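Local atomic coordinates of periplasmic iron-binding protein (PDB entry 2VOZ), a protein that binds ferric iron in the periplasm, probably as the substrate-binding subunit of an ABC transporter that imports it into the cyanobacterial cell. Residues H181-T186 / S336-N341; T174-A179 / G258-V263; I228-Q231 / A237-E240. All coordinates share one frame; numbering follows the deposited sequence.

Interaction 1 of 3, residues H181-T186 / S336-N341; sequences HGEPET and SARLMN
Arg338 NH2 donates to Glu183 OE1 across 2.7 Å, nearly straight at 162°. Beside it, Arg338 NH1 reaches Glu183 OE2, also at 2.7 Å, and the two bonds make an end-on, two-pronged salt bridge, one nitrogen to each oxygen. Both carboxylate oxygens lie close to the guanidinium plane, at its edge, and both are met on their syn sides. The fit is not perfectly flat: the two planes are turned 32° apart, and NH1 approaches OE2 from outside the carboxylate plane. The chains come together at about a right angle. Glu183 runs out extended, with CG opposite the backbone N (chi1 177°), while Arg338 bends at chi3 to turn its end towards the acid.

Leu339 packs along the aliphatic part of Glu183: Leu339 CD1 lies on Glu183 CG at 3.6 Å, and Leu339 CD2 comes within 3.4 Å of Glu183 OE2, so the leucine borders the chain that carries the carboxylate. Leu339 also touches Leu190 further along helix 183-195. Gly182, with positive phi, ends the preceding helix and sits at the N-cap of the next; its carbonyl O accepts from Thr186 N and, at 2.8 Å, from Thr186 OG1.

The contact joins the start of helix 183-195 to helix 333-342 near the C-terminus, away from the iron ligands. Its chemistry implies a directional ion pair at the exposed margin backed by buried leucine, and the acid's place in the first turn of its helix probably favours its negative charge.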
loop_
_atom_site.group_PDB
_atom_site.type_symbol
_atom_site.label_atom_id
_atom_site.label_comp_id
_atom_site.label_asym_id
_atom_site.label_seq_id
_atom_site.Cartn_x
_atom_site.Cartn_y
_atom_site.Cartn_z
ATOM N N HIS B 181 4.094 18.307 -40.568
ATOM C CA HIS B 181 4.361 19.622 -41.181
ATOM C C HIS B 181 5.748 19.784 -41.769
ATOM O O HIS B 181 5.993 20.766 -42.504
ATOM C CB HIS B 181 4.175 20.753 -40.138
ATOM C CG HIS B 181 2.789 20.838 -39.566
ATOM N ND1 HIS B 181 1.671 21.083 -40.340
ATOM C CD2 HIS B 181 2.350 20.747 -38.284
ATOM C CE1 HIS B 181 0.602 21.118 -39.561
ATOM N NE2 HIS B 181 0.989 20.928 -38.309
ATOM N N GLY B 182 6.662 18.876 -41.431
ATOM C CA GLY B 182 8.077 19.072 -41.716
ATOM C C GLY B 182 8.812 19.931 -40.701
ATOM O O GLY B 182 8.204 20.634 -39.888
ATOM N N GLU B 183 10.139 19.902 -40.763
ATOM C CA GLU B 183 10.945 20.594 -39.757
ATOM C C GLU B 183 10.847 22.135 -39.799
ATOM O O GLU B 183 10.652 22.763 -38.751
ATOM C CB GLU B 183 12.394 20.059 -39.779
ATOM C CG GLU B 183 13.313 20.780 -38.821
ATOM C CD GLU B 183 14.585 20.021 -38.494
ATOM O OE1 GLU B 183 14.544 18.786 -38.403
ATOM O OE2 GLU B 183 15.616 20.701 -38.271
ATOM N N PRO B 184 11.023 22.772 -40.988
ATOM C CA PRO B 184 10.930 24.261 -41.038
ATOM C C PRO B 184 9.626 24.823 -40.433
ATOM O O PRO B 184 9.663 25.769 -39.614
ATOM C CB PRO B 184 11.009 24.551 -42.547
ATOM C CG PRO B 184 11.977 23.439 -43.054
ATOM C CD PRO B 184 11.401 22.207 -42.306
ATOM N N GLU B 185 8.484 24.251 -40.835
ATOM C CA GLU B 185 7.198 24.654 -40.248
ATOM C C GLU B 185 7.122 24.385 -38.752
ATOM O O GLU B 185 6.649 25.234 -37.974
ATOM C CB GLU B 185 6.022 23.999 -40.968
ATOM C CG GLU B 185 5.777 24.587 -42.331
ATOM N N THR B 186 7.624 23.225 -38.344
ATOM C CA THR B 186 7.534 22.887 -36.935
ATOM C C THR B 186 8.438 23.806 -36.091
ATOM O O THR B 186 8.084 24.228 -34.984
ATOM C CB THR B 186 7.827 21.405 -36.696
ATOM O OG1 THR B 186 6.829 20.639 -37.404
ATOM C CG2 THR B 186 7.714 21.110 -35.166
ATOM N N SER B 336 12.946 16.203 -32.653
ATOM C CA SER B 336 12.130 16.962 -31.693
ATOM C C SER B 336 13.012 17.537 -30.585
ATOM O O SER B 336 12.881 18.694 -30.206
ATOM C CB SER B 336 11.076 16.019 -31.095
ATOM O OG SER B 336 10.437 16.600 -29.978
ATOM N N ALA B 337 13.893 16.696 -30.042
ATOM C CA ALA B 337 14.760 17.145 -28.944
ATOM C C ALA B 337 15.691 18.240 -29.441
ATOM O O ALA B 337 15.925 19.245 -28.770
ATOM C CB ALA B 337 15.579 15.965 -28.442
ATOM N N ARG B 338 16.220 18.033 -30.636
ATOM C CA ARG B 338 17.125 19.033 -31.225
ATOM C C ARG B 338 16.419 20.381 -31.445
ATOM O O ARG B 338 16.945 21.441 -31.093
ATOM C CB ARG B 338 17.695 18.475 -32.530
ATOM C CG ARG B 338 18.515 19.495 -33.354
ATOM C CD ARG B 338 19.260 18.750 -34.488
ATOM N NE ARG B 338 18.325 18.073 -35.396
ATOM C CZ ARG B 338 17.461 18.648 -36.227
ATOM N NH1 ARG B 338 17.343 19.977 -36.299
ATOM N NH2 ARG B 338 16.709 17.859 -37.018
ATOM N N LEU B 339 15.243 20.350 -32.052
ATOM C CA LEU B 339 14.538 21.576 -32.391
ATOM C C LEU B 339 14.011 22.253 -31.138
ATOM O O LEU B 339 14.086 23.464 -31.009
ATOM C CB LEU B 339 13.364 21.261 -33.307
ATOM C CG LEU B 339 13.587 21.038 -34.786
ATOM C CD1 LEU B 339 12.183 20.952 -35.416
ATOM C CD2 LEU B 339 14.376 22.178 -35.434
ATOM N N MET B 340 13.511 21.469 -30.182
ATOM C CA MET B 340 13.047 22.113 -28.954
ATOM C C MET B 340 14.187 22.806 -28.241
ATOM O O MET B 340 14.000 23.887 -27.731
ATOM C CB MET B 340 12.324 21.132 -28.035
ATOM C CG MET B 340 10.971 20.764 -28.620
ATOM S SD MET B 340 10.045 19.678 -27.478
ATOM C CE MET B 340 11.107 18.271 -27.383
ATOM N N ASN B 341 15.358 22.185 -28.206
ATOM C CA ASN B 341 16.490 22.830 -27.559
ATOM C C ASN B 341 17.020 24.023 -28.359
ATOM O O ASN B 341 17.320 25.063 -27.778
ATOM C CB ASN B 341 17.555 21.795 -27.229
ATOM C CG ASN B 341 17.183 21.022 -25.962
ATOM O OD1 ASN B 341 17.445 21.492 -24.854
ATOM N ND2 ASN B 341 16.512 19.882 -26.119
#

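Interaction 2 of 3, residues T174-A179 / G258-V263; sequences TASRIA and GTHVNV
Ser176 and His260 face each other across the contact, with Ser176 OG 3.2 Å from His260 ND1 and Ser176 CB 3.5 Å from the same nitrogen. The hydroxyl approaches the imidazole obliquely. The serine places OG between its backbone N and carbonyl carbon (chi1 78°), from where it hydrogen-bonds to Leu173 O in the preceding turn. His260 CB points toward the helix, and with CG anti to the backbone N (chi1 170°) ND1 and CE1 come beside Ser176 CB and OG.

The neighbouring arginine is folded rather than stretched. Bends at chi2 and chi3 turn NE and NH1 beside Ser176 OG, which the guanidinium holds side-on: Arg177 NE donates over 3.1 Å and Arg177 NH1 over 3.0 Å to that one oxygen, which lies in the guanidinium plane. That plane stands 78° from the imidazole, and Arg177 NH1 comes to 4.1 Å from His260 CB. Water 1 extends the link, accepting from Arg177 NH1 at 2.9 Å and donating to Gly258 O. Arg177 NH2 has its own salt bridge to Glu149, so the buried cation is tied on several sides. Replacing Ser176 with an alanine would probably leave NE and NH1 without their shared acceptor and the guanidinium freer to turn beside His260.

Helix 168-181, whose first turn holds the iron-binding Tyr169, is thereby set against the lead-in to strand 261-268. This strand pairs antiparallel with both 82-86 and 124-136, as expected for an interdomain connecting strand in the two-lobed periplasmic binding protein fold.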
loop_
_atom_site.group_PDB
_atom_site.type_symbol
_atom_site.label_atom_id
_atom_site.label_comp_id
_atom_site.label_asym_id
_atom_site.label_seq_id
_atom_site.Cartn_x
_atom_site.Cartn_y
_atom_site.Cartn_z
ATOM N N THR B 174 5.820 17.115 -30.245
ATOM C CA THR B 174 6.580 17.844 -31.254
ATOM C C THR B 174 6.936 16.937 -32.427
ATOM O O THR B 174 6.879 17.352 -33.582
ATOM C CB THR B 174 7.834 18.418 -30.644
ATOM O OG1 THR B 174 7.499 19.405 -29.636
ATOM C CG2 THR B 174 8.733 19.054 -31.714
ATOM N N ALA B 175 7.287 15.690 -32.113
ATOM C CA ALA B 175 7.618 14.704 -33.146
ATOM C C ALA B 175 6.457 14.542 -34.102
ATOM O O ALA B 175 6.645 14.429 -35.308
ATOM C CB ALA B 175 7.923 13.389 -32.475
ATOM N N SER B 176 5.243 14.503 -33.556
ATOM C CA SER B 176 4.059 14.399 -34.424
ATOM C C SER B 176 3.914 15.618 -35.355
ATOM O O SER B 176 3.509 15.461 -36.512
ATOM C CB SER B 176 2.793 14.171 -33.608
ATOM O OG SER B 176 2.316 15.349 -33.001
ATOM N N ARG B 177 4.239 16.816 -34.864
ATOM C CA ARG B 177 4.138 17.999 -35.701
ATOM C C ARG B 177 5.186 17.924 -36.810
ATOM O O ARG B 177 4.887 18.311 -37.945
ATOM C CB ARG B 177 4.317 19.283 -34.895
ATOM C CG ARG B 177 3.267 19.528 -33.803
ATOM C CD ARG B 177 1.821 19.387 -34.338
ATOM N NE ARG B 177 1.325 18.050 -34.042
ATOM C CZ ARG B 177 0.051 17.670 -34.193
ATOM N NH1 ARG B 177 -0.308 16.437 -33.851
ATOM N NH2 ARG B 177 -0.836 18.526 -34.694
ATOM N N ILE B 178 6.393 17.450 -36.485
ATOM C CA ILE B 178 7.437 17.272 -37.542
ATOM C C ILE B 178 6.949 16.281 -38.631
ATOM O O ILE B 178 7.063 16.536 -39.852
ATOM C CB ILE B 178 8.744 16.791 -36.957
ATOM C CG1 ILE B 178 9.310 17.828 -35.984
ATOM C CG2 ILE B 178 9.758 16.508 -38.076
ATOM C CD1 ILE B 178 10.547 17.332 -35.216
ATOM N N ALA B 179 6.395 15.158 -38.196
ATOM C CA ALA B 179 5.882 14.137 -39.111
ATOM C C ALA B 179 4.849 14.747 -40.076
ATOM O O ALA B 179 4.836 14.457 -41.281
ATOM C CB ALA B 179 5.277 12.972 -38.300
ATOM N N GLY B 258 -7.127 15.745 -36.054
ATOM C CA GLY B 258 -7.565 15.034 -34.840
ATOM C C GLY B 258 -6.613 15.403 -33.717
ATOM O O GLY B 258 -5.515 15.910 -33.948
ATOM N N THR B 259 -7.028 15.098 -32.491
ATOM C CA THR B 259 -6.221 15.417 -31.331
ATOM C C THR B 259 -4.973 14.503 -31.338
ATOM O O THR B 259 -5.035 13.352 -31.723
ATOM C CB THR B 259 -7.067 15.088 -30.078
ATOM O OG1 THR B 259 -8.267 15.894 -30.093
ATOM C CG2 THR B 259 -6.248 15.328 -28.790
ATOM N N HIS B 260 -3.874 14.992 -30.796
ATOM C CA HIS B 260 -2.677 14.162 -30.725
ATOM C C HIS B 260 -2.951 13.043 -29.714
ATOM O O HIS B 260 -3.345 13.314 -28.597
ATOM C CB HIS B 260 -1.507 15.015 -30.252
ATOM C CG HIS B 260 -0.285 14.223 -29.910
ATOM N ND1 HIS B 260 0.574 13.746 -30.872
ATOM C CD2 HIS B 260 0.235 13.849 -28.717
ATOM C CE1 HIS B 260 1.569 13.101 -30.282
ATOM N NE2 HIS B 260 1.388 13.151 -28.972
ATOM N N VAL B 261 -2.771 11.803 -30.136
ATOM C CA VAL B 261 -2.883 10.689 -29.186
ATOM C C VAL B 261 -1.521 9.993 -29.047
ATOM O O VAL B 261 -0.623 10.130 -29.920
ATOM C CB VAL B 261 -3.986 9.699 -29.563
ATOM C CG1 VAL B 261 -5.371 10.375 -29.444
ATOM C CG2 VAL B 261 -3.722 9.116 -30.971
ATOM N N ASN B 262 -1.336 9.314 -27.927
ATOM C CA ASN B 262 -0.142 8.538 -27.704
ATOM C C ASN B 262 -0.592 7.287 -26.954
ATOM O O ASN B 262 -1.734 7.221 -26.511
ATOM C CB ASN B 262 0.856 9.362 -26.878
ATOM C CG ASN B 262 2.277 8.930 -27.100
ATOM O OD1 ASN B 262 2.550 7.751 -27.382
ATOM N ND2 ASN B 262 3.210 9.879 -26.949
ATOM N N VAL B 263 0.293 6.306 -26.855
ATOM C CA VAL B 263 -0.091 5.016 -26.300
ATOM C C VAL B 263 0.775 4.577 -25.154
ATOM O O VAL B 263 1.913 5.037 -25.010
ATOM C CB VAL B 263 -0.074 3.882 -27.397
ATOM C CG1 VAL B 263 -1.062 4.178 -28.516
ATOM C CG2 VAL B 263 1.354 3.711 -28.001
HETATM O O HOH W 1 -2.968 16.416 -34.935
#

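Interaction 3 of 3, residues I228-Q231 / A237-E240; sequences IRLQ and ADQE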
loop_
_atom_site.group_PDB
_atom_site.type_symbol
_atom_site.label_atom_id
_atom_site.label_comp_id
_atom_site.label_asym_id
_atom_site.label_seq_id
_atom_site.Cartn_x
_atom_site.Cartn_y
_atom_site.Cartn_z
ATOM N N ILE B 228 -8.812 13.948 -15.262
ATOM C CA ILE B 228 -9.750 12.948 -14.721
ATOM C C ILE B 228 -9.389 12.653 -13.273
ATOM O O ILE B 228 -10.284 12.535 -12.426
ATOM C CB ILE B 228 -9.836 11.676 -15.607
ATOM C CG1 ILE B 228 -9.994 12.025 -17.099
ATOM C CG2 ILE B 228 -10.982 10.768 -15.095
ATOM C CD1 ILE B 228 -11.229 12.936 -17.401
ATOM N N ARG B 229 -8.087 12.582 -12.950
ATOM C CA ARG B 229 -7.671 12.370 -11.547
ATOM C C ARG B 229 -8.218 13.441 -10.658
ATOM O O ARG B 229 -8.727 13.144 -9.603
ATOM C CB ARG B 229 -6.155 12.418 -11.369
ATOM C CG ARG B 229 -5.481 11.257 -11.942
ATOM C CD ARG B 229 -3.983 11.340 -11.680
ATOM N NE ARG B 229 -3.309 10.386 -12.546
ATOM C CZ ARG B 229 -1.989 10.300 -12.664
ATOM N NH1 ARG B 229 -1.482 9.415 -13.504
ATOM N NH2 ARG B 229 -1.187 11.078 -11.922
ATOM N N LEU B 230 -8.075 14.694 -11.089
ATOM C CA LEU B 230 -8.527 15.841 -10.291
ATOM C C LEU B 230 -10.052 15.777 -10.086
ATOM O O LEU B 230 -10.513 15.968 -8.964
ATOM C CB LEU B 230 -8.139 17.162 -10.962
ATOM C CG LEU B 230 -6.625 17.419 -10.963
ATOM C CD1 LEU B 230 -6.334 18.715 -11.771
ATOM C CD2 LEU B 230 -6.103 17.553 -9.534
ATOM N N GLN B 231 -10.804 15.414 -11.140
ATOM C CA GLN B 231 -12.266 15.317 -11.053
ATOM C C GLN B 231 -12.673 14.264 -10.007
ATOM O O GLN B 231 -13.654 14.430 -9.260
ATOM C CB GLN B 231 -12.850 14.969 -12.419
ATOM C CG GLN B 231 -12.804 16.124 -13.432
ATOM C CD GLN B 231 -13.510 15.731 -14.696
ATOM O OE1 GLN B 231 -12.890 15.187 -15.620
ATOM N NE2 GLN B 231 -14.828 15.970 -14.740
ATOM N N ALA B 237 -9.456 21.074 -2.673
ATOM C CA ALA B 237 -8.543 21.908 -3.438
ATOM C C ALA B 237 -8.429 21.409 -4.882
ATOM O O ALA B 237 -8.275 22.223 -5.786
ATOM C CB ALA B 237 -7.164 21.985 -2.780
ATOM N N ASP B 238 -8.510 20.086 -5.081
ATOM C CA ASP B 238 -8.533 19.508 -6.438
ATOM C C ASP B 238 -9.826 19.856 -7.172
ATOM O O ASP B 238 -9.813 20.157 -8.344
ATOM C CB ASP B 238 -8.335 17.989 -6.368
ATOM C CG ASP B 238 -6.908 17.608 -5.961
ATOM O OD1 ASP B 238 -6.024 18.508 -5.942
ATOM O OD2 ASP B 238 -6.643 16.408 -5.691
ATOM N N GLN B 239 -10.951 19.828 -6.450
ATOM C CA GLN B 239 -12.231 20.206 -7.057
ATOM C C GLN B 239 -12.187 21.690 -7.459
ATOM O O GLN B 239 -12.795 22.083 -8.449
ATOM C CB GLN B 239 -13.335 19.953 -6.038
ATOM C CG GLN B 239 -13.576 18.494 -5.812
ATOM C CD GLN B 239 -13.862 17.766 -7.117
ATOM O OE1 GLN B 239 -14.547 18.291 -7.991
ATOM N NE2 GLN B 239 -13.304 16.553 -7.253
ATOM N N GLU B 240 -11.449 22.506 -6.692
ATOM C CA GLU B 240 -11.339 23.922 -7.043
ATOM C C GLU B 240 -10.659 24.089 -8.383
ATOM O O GLU B 240 -11.026 24.949 -9.177
ATOM C CB GLU B 240 -10.589 24.746 -6.006
ATOM C CG GLU B 240 -10.812 26.214 -6.328
ATOM C CD GLU B 240 -10.259 27.139 -5.270
ATOM O OE1 GLU B 240 -9.264 27.822 -5.578
ATOM O OE2 GLU B 240 -10.823 27.153 -4.147
HETATM O O HOH W 2 -15.653 16.757 -9.865
#
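Leu230, Asp238 and Gln239 supply most of the buried surface between two consecutive helices. Leu230 CD2 lies against the carboxylate of Asp238, 3.7 Å from Asp238 CG, and the two side chains cross at about a right angle. Leu230 CD2 is also 3.9 Å from Asp238 CB, so it meets the acid's root as well as its head. The acid is not left without polar partners there: Asp238 OD2 bonds to Ser233 OG, and OD1 forms a salt bridge with Arg210 of helix 205-213. Leu230 also touches Ile209 of that helix.

Helices 224-232 and 236-244, joined by a link of three residues, form a helix-loop-helix unit of the periplasmic binding protein fold, and the first carries the iron-binding Tyr225 and Tyr226 in its opening turn; the contact therefore lies at the far end of that helix.

Gln239 works on the carbonyls of that end. Its CB points away from the partner helix, but a bend at chi2 (-55°) swings the amide back. Gln239 NE2 donates to Gln231 O over 2.9 Å at 158°, arriving from above the carbonyl plane, 58° out of it. Leu230 O is near the same nitrogen at 3.3 Å, but the angle is too poor for a bond. Gln239 NE2 also bonds to Ser233 O in the link. Water 2 donates to Gln239 OE1 at 2.7 Å and to Gln231 O at 3.1 Å, closing a second route between the same two residues.

How the interactions relate
Along the chain the segments come in the order 174-179, 181-186, 228-231, 237-240, 258-263 and 336-341, so interactions 1 and 2 interlace while interaction 3 falls between the halves of both. The centres of interactions 1 and 2 lie about 13 Å apart and the two contacts touch: helices 168-181 and 183-195 are consecutive, and helix 333-342 packs on both, with Ser336 and Met340 meeting Thr174. Interaction 3 stands apart, its centre about 26 Å from that of interaction 2 and about 34 Å from that of interaction 1. Interaction 2 sets the helix of iron-binding Tyr169 against the approach to strand 261-268, and interaction 3 joins the helix of Tyr225 and Tyr226 to the next helix.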